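Local coordinates for SusD superfamily protein (Bacteroides vulgatus ATCC 8482, PDB 3JQ0), which is probably an outer-membrane nutrient-binding lipoprotein of the SusD family, likely to capture glycans at the cell surface for uptake, at residues 376-390 with 426-438. Residues are numbered along the deposited sequence; the frame is centred on the assembly and turned at random. Where two conformers were deposited one is given.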
loop_
_atom_site.group_PDB
_atom_site.type_symbol
_atom_site.label_atom_id
_atom_site.label_comp_id
_atom_site.label_asym_id
_atom_site.label_seq_id
_atom_site.Cartn_x
_atom_site.Cartn_y
_atom_site.Cartn_z
ATOM N N VAL A 376 -7.051 -8.890 17.936
ATOM C CA VAL A 376 -6.238 -10.049 18.305
ATOM C C VAL A 376 -5.181 -9.696 19.340
ATOM O O VAL A 376 -4.931 -10.422 20.286
ATOM C CB VAL A 376 -5.606 -10.725 17.062
ATOM C CG1 VAL A 376 -4.533 -11.736 17.450
ATOM C CG2 VAL A 376 -6.682 -11.359 16.223
ATOM N N LEU A 377 -4.530 -8.550 19.130
ATOM C CA LEU A 377 -3.492 -8.094 20.039
ATOM C C LEU A 377 -4.011 -7.854 21.444
ATOM O O LEU A 377 -3.266 -7.964 22.412
ATOM C CB LEU A 377 -2.732 -6.903 19.452
ATOM C CG LEU A 377 -1.896 -7.212 18.225
ATOM C CD1 LEU A 377 -1.494 -5.982 17.476
ATOM C CD2 LEU A 377 -0.675 -8.061 18.626
ATOM N N LEU A 378 -5.287 -7.493 21.551
ATOM C CA LEU A 378 -6.031 -7.345 22.806
ATOM C C LEU A 378 -6.691 -8.617 23.285
ATOM O O LEU A 378 -7.278 -8.589 24.364
ATOM C CB LEU A 378 -7.133 -6.299 22.588
ATOM C CG LEU A 378 -6.628 -4.874 22.485
ATOM C CD1 LEU A 378 -7.676 -3.949 21.929
ATOM C CD2 LEU A 378 -6.067 -4.360 23.838
ATOM N N GLY A 379 -6.538 -9.740 22.605
ATOM C CA GLY A 379 -7.155 -10.981 22.985
ATOM C C GLY A 379 -8.592 -11.141 22.522
ATOM O O GLY A 379 -9.237 -12.104 22.892
ATOM N N GLU A 380 -9.091 -10.227 21.709
ATOM C CA GLU A 380 -10.456 -10.269 21.217
ATOM C C GLU A 380 -10.598 -11.080 19.921
ATOM O O GLU A 380 -9.624 -11.342 19.217
ATOM C CB GLU A 380 -10.980 -8.854 20.995
ATOM C CG GLU A 380 -10.988 -7.984 22.252
ATOM C CD GLU A 380 -11.595 -6.591 21.958
ATOM O OE1 GLU A 380 -12.534 -6.467 21.152
ATOM O OE2 GLU A 380 -11.111 -5.587 22.504
ATOM N N ASP A 381 -11.826 -11.474 19.618
ATOM C CA ASP A 381 -12.162 -12.331 18.513
ATOM C C ASP A 381 -12.238 -11.526 17.196
ATOM O O ASP A 381 -13.068 -10.639 17.073
ATOM C CB ASP A 381 -13.535 -12.943 18.788
ATOM C CG ASP A 381 -14.033 -13.801 17.657
ATOM O OD1 ASP A 381 -13.243 -14.251 16.835
ATOM O OD2 ASP A 381 -15.230 -14.122 17.697
ATOM N N PRO A 382 -11.419 -11.877 16.195
ATOM C CA PRO A 382 -11.400 -11.194 14.890
ATOM C C PRO A 382 -12.272 -11.876 13.812
ATOM O O PRO A 382 -12.181 -11.495 12.639
ATOM C CB PRO A 382 -9.932 -11.339 14.472
ATOM C CG PRO A 382 -9.617 -12.741 14.939
ATOM C CD PRO A 382 -10.317 -12.867 16.275
ATOM N N THR A 383 -13.049 -12.882 14.170
ATOM C CA THR A 383 -13.734 -13.699 13.185
ATOM C C THR A 383 -14.564 -12.909 12.195
ATOM O O THR A 383 -14.559 -13.174 11.001
ATOM C CB THR A 383 -14.574 -14.787 13.875
ATOM O OG1 THR A 383 -13.721 -15.650 14.646
ATOM C CG2 THR A 383 -15.396 -15.616 12.876
ATOM N N GLU A 384 -15.336 -11.959 12.708
ATOM C CA GLU A 384 -16.276 -11.209 11.855
ATOM C C GLU A 384 -15.556 -10.451 10.762
ATOM O O GLU A 384 -15.984 -10.403 9.621
ATOM C CB GLU A 384 -17.111 -10.209 12.648
ATOM C CG GLU A 384 -18.326 -9.649 11.846
ATOM C CD GLU A 384 -18.988 -8.481 12.573
ATOM O OE1 GLU A 384 -19.215 -8.583 13.814
ATOM O OE2 GLU A 384 -19.218 -7.429 11.918
ATOM N N GLU A 385 -14.495 -9.768 11.142
ATOM C CA GLU A 385 -13.725 -8.962 10.225
ATOM C C GLU A 385 -13.042 -9.813 9.148
ATOM O O GLU A 385 -13.123 -9.524 7.942
ATOM C CB GLU A 385 -12.660 -8.146 10.959
ATOM C CG GLU A 385 -13.156 -7.044 11.830
ATOM C CD GLU A 385 -13.693 -7.482 13.180
ATOM O OE1 GLU A 385 -13.412 -8.611 13.594
ATOM O OE2 GLU A 385 -14.321 -6.644 13.834
ATOM N N ILE A 386 -12.417 -10.898 9.574
ATOM C CA ILE A 386 -11.743 -11.776 8.630
ATOM C C ILE A 386 -12.755 -12.350 7.641
ATOM O O ILE A 386 -12.533 -12.372 6.439
ATOM C CB ILE A 386 -10.927 -12.896 9.328
ATOM C CG1 ILE A 386 -9.852 -12.289 10.238
ATOM C CG2 ILE A 386 -10.369 -13.861 8.316
ATOM C CD1 ILE A 386 -9.141 -13.292 11.134
ATOM N N ASN A 387 -13.870 -12.864 8.168
ATOM C CA ASN A 387 -14.860 -13.496 7.300
ATOM C C ASN A 387 -15.631 -12.509 6.446
ATOM O O ASN A 387 -16.090 -12.917 5.379
ATOM C CB ASN A 387 -15.777 -14.439 8.090
ATOM C CG ASN A 387 -15.095 -15.732 8.384
ATOM O OD1 ASN A 387 -14.207 -16.157 7.667
ATOM N ND2 ASN A 387 -15.507 -16.419 9.468
ATOM N N ALA A 388 -15.755 -11.234 6.833
ATOM C CA ALA A 388 -16.390 -10.251 5.935
ATOM C C ALA A 388 -15.506 -10.122 4.677
ATOM O O ALA A 388 -16.016 -10.078 3.560
ATOM C CB ALA A 388 -16.534 -8.899 6.652
ATOM N N VAL A 389 -14.201 -10.021 4.857
ATOM C CA VAL A 389 -13.256 -9.910 3.770
ATOM C C VAL A 389 -13.250 -11.194 2.920
ATOM O O VAL A 389 -13.280 -11.157 1.669
ATOM C CB VAL A 389 -11.882 -9.480 4.234
ATOM C CG1 VAL A 389 -10.884 -9.475 3.076
ATOM C CG2 VAL A 389 -11.945 -8.122 4.886
ATOM N N ARG A 390 -13.210 -12.360 3.567
ATOM C CA ARG A 390 -13.253 -13.618 2.826
ATOM C C ARG A 390 -14.539 -13.815 2.052
ATOM O O ARG A 390 -14.521 -14.251 0.907
ATOM C CB ARG A 390 -13.005 -14.822 3.749
ATOM C CG ARG A 390 -11.627 -14.871 4.349
ATOM C CD ARG A 390 -11.365 -16.113 5.161
ATOM N NE ARG A 390 -9.991 -16.126 5.631
ATOM C CZ ARG A 390 -9.434 -17.123 6.289
ATOM N NH1 ARG A 390 -10.132 -18.222 6.550
ATOM N NH2 ARG A 390 -8.224 -17.019 6.777
ATOM N N ASP A 426 -4.898 -21.462 8.913
ATOM C CA ASP A 426 -5.538 -20.692 9.963
ATOM C C ASP A 426 -5.189 -21.179 11.368
ATOM O O ASP A 426 -5.087 -20.371 12.296
ATOM C CB ASP A 426 -7.057 -20.700 9.808
ATOM C CG ASP A 426 -7.612 -19.903 8.632
ATOM O OD1 ASP A 426 -6.832 -19.227 7.922
ATOM O OD2 ASP A 426 -8.844 -19.982 8.455
ATOM N N ASN A 427 -5.039 -22.492 11.527
ATOM C CA ASN A 427 -4.753 -23.092 12.837
ATOM C C ASN A 427 -3.386 -22.733 13.389
ATOM O O ASN A 427 -3.103 -23.048 14.541
ATOM C CB ASN A 427 -5.001 -24.631 12.794
ATOM C CG ASN A 427 -4.064 -25.345 11.888
ATOM O OD1 ASN A 427 -2.921 -24.955 11.721
ATOM N ND2 ASN A 427 -4.540 -26.463 11.305
ATOM N N ALA A 428 -2.551 -22.000 12.637
ATOM C CA ALA A 428 -1.310 -21.426 13.137
ATOM C C ALA A 428 -1.524 -20.194 13.974
ATOM O O ALA A 428 -0.567 -19.631 14.515
ATOM C CB ALA A 428 -0.350 -21.155 12.012
ATOM N N GLY A 429 -2.749 -19.728 14.031
ATOM C CA GLY A 429 -3.096 -18.631 14.930
ATOM C C GLY A 429 -3.661 -17.425 14.226
ATOM O O GLY A 429 -3.524 -17.247 12.985
ATOM N N ALA A 430 -4.338 -16.567 14.966
ATOM C CA ALA A 430 -5.049 -15.424 14.386
ATOM C C ALA A 430 -4.134 -14.387 13.744
ATOM O O ALA A 430 -4.478 -13.857 12.701
ATOM C CB ALA A 430 -5.915 -14.814 15.459
ATOM N N LEU A 431 -2.967 -14.117 14.344
ATOM C CA LEU A 431 -2.041 -13.196 13.719
ATOM C C LEU A 431 -1.563 -13.667 12.354
ATOM O O LEU A 431 -1.588 -12.893 11.388
ATOM C CB LEU A 431 -0.818 -12.896 14.605
ATOM C CG LEU A 431 -1.089 -12.082 15.849
ATOM C CD1 LEU A 431 0.216 -11.942 16.629
ATOM C CD2 LEU A 431 -1.717 -10.683 15.564
ATOM N N GLU A 432 -1.182 -14.932 12.228
ATOM C CA GLU A 432 -0.834 -15.481 10.966
ATOM C C GLU A 432 -1.988 -15.421 9.997
ATOM O O GLU A 432 -1.797 -15.127 8.807
ATOM C CB GLU A 432 -0.303 -16.894 11.133
ATOM C CG GLU A 432 1.091 -16.987 11.719
ATOM C CD GLU A 432 2.229 -16.724 10.756
ATOM O OE1 GLU A 432 2.004 -16.396 9.552
ATOM O OE2 GLU A 432 3.384 -16.888 11.217
ATOM N N ALA A 433 -3.195 -15.714 10.465
ATOM C CA ALA A 433 -4.339 -15.681 9.562
ATOM C C ALA A 433 -4.563 -14.286 8.991
ATOM O O ALA A 433 -4.942 -14.144 7.829
ATOM C CB ALA A 433 -5.634 -16.178 10.250
ATOM N N ILE A 434 -4.358 -13.250 9.799
ATOM C CA ILE A 434 -4.544 -11.871 9.338
ATOM C C ILE A 434 -3.409 -11.493 8.382
ATOM O O ILE A 434 -3.665 -10.840 7.372
ATOM C CB ILE A 434 -4.661 -10.899 10.506
ATOM C CG1 ILE A 434 -5.945 -11.203 11.299
ATOM C CG2 ILE A 434 -4.723 -9.451 9.998
ATOM C CD1 ILE A 434 -5.963 -10.563 12.687
ATOM N N LEU A 435 -2.171 -11.928 8.651
ATOM C CA LEU A 435 -1.093 -11.694 7.677
ATOM C C LEU A 435 -1.453 -12.324 6.335
ATOM O O LEU A 435 -1.260 -11.703 5.294
ATOM C CB LEU A 435 0.239 -12.248 8.160
ATOM C CG LEU A 435 0.928 -11.479 9.271
ATOM C CD1 LEU A 435 2.199 -12.244 9.650
ATOM C CD2 LEU A 435 1.264 -10.045 8.886
ATOM N N LYS A 436 -1.963 -13.547 6.354
ATOM C CA LYS A 436 -2.328 -14.250 5.120
ATOM C C LYS A 436 -3.417 -13.495 4.408
ATOM O O LYS A 436 -3.399 -13.332 3.188
ATOM C CB LYS A 436 -2.744 -15.670 5.489
ATOM C CG LYS A 436 -3.369 -16.474 4.329
ATOM C CD LYS A 436 -3.596 -17.943 4.672
ATOM C CE LYS A 436 -4.686 -18.171 5.698
ATOM N NZ LYS A 436 -4.781 -19.621 6.083
ATOM N N GLU A 437 -4.412 -13.035 5.167
ATOM C CA GLU A 437 -5.548 -12.333 4.572
ATOM C C GLU A 437 -5.069 -11.043 3.907
ATOM O O GLU A 437 -5.505 -10.718 2.789
ATOM C CB GLU A 437 -6.646 -12.077 5.578
ATOM C CG GLU A 437 -7.988 -11.813 4.915
ATOM C CD GLU A 437 -8.524 -13.021 4.177
ATOM O OE1 GLU A 437 -8.250 -14.173 4.626
ATOM O OE2 GLU A 437 -9.188 -12.838 3.136
ATOM N N ARG A 438 -4.211 -10.292 4.577
ATOM C CA ARG A 438 -3.693 -9.068 4.028
ATOM C C ARG A 438 -2.832 -9.306 2.803
ATOM O O ARG A 438 -2.844 -8.514 1.850
ATOM C CB ARG A 438 -2.919 -8.244 5.077
ATOM C CG ARG A 438 -3.805 -7.675 6.155
ATOM C CD ARG A 438 -3.036 -6.787 7.121
ATOM N NE ARG A 438 -2.548 -5.577 6.547
ATOM C CZ ARG A 438 -3.257 -4.499 6.316
ATOM N NH1 ARG A 438 -4.544 -4.456 6.575
ATOM N NH2 ARG A 438 -2.651 -3.414 5.820
HETATM O O HOH W 1 -6.319 -15.432 5.933
#
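Val376 and Ile386 pack against Ala430, Leu431 and Ile434 where the helical hairpin formed by helices 364-377 and 383-394 leans on helix 430-441, within the helical scaffold of the SusD fold. The short segments 383-390 and 430-438 run roughly parallel, 26° apart, with axes 11.1 Å from each other. The apolar half of the contact turns on the two methyls of Val376. Val376 CG1, held anti to the backbone N (chi1 168°), meets Leu431 CD2 at 3.5 Å, while CG2 sits over Ala430 CB and reaches Ile434 CD1. Further along, Ile386 crosses Ile434 at about a right angle and lays its CD1 3.8 Å from Ile434 CG1; Pro382, at the N-cap position of helix 383-394, touches Ala430 and Ile434 more loosely from the turn of the hairpin.

The polar half is a buried salt-bridge network centred on Arg390, whose extended chain carries the guanidinium across to the second segment. NH1 and NH2 grip the Asp426 carboxylate end-on, one nitrogen to each oxygen and the two planes nearly coplanar; the NH2 to OD1 bond is nearly straight at 169°. Arg390 NE donates to Glu437 OE1 at 2.8 Å, meeting that oxygen from above its carboxylate plane. Lys436 NZ bonds Asp426 OD1 from the face opposite Arg390 NH2, so the shared carboxylate probably offsets the nearness of two positive charges. Arg315 pairs with Glu437 OE2. A leucine in place of Arg390 would probably leave Asp426 and Glu437 as buried carboxylates without their shared cation, the 3-10 segment 426-428 no longer tied to helix 383-394 through this side chain. One water completes the network, accepting from Arg390 NH2 and donating to Glu437 OE1 and, at 2.7 Å, to Ala433 O.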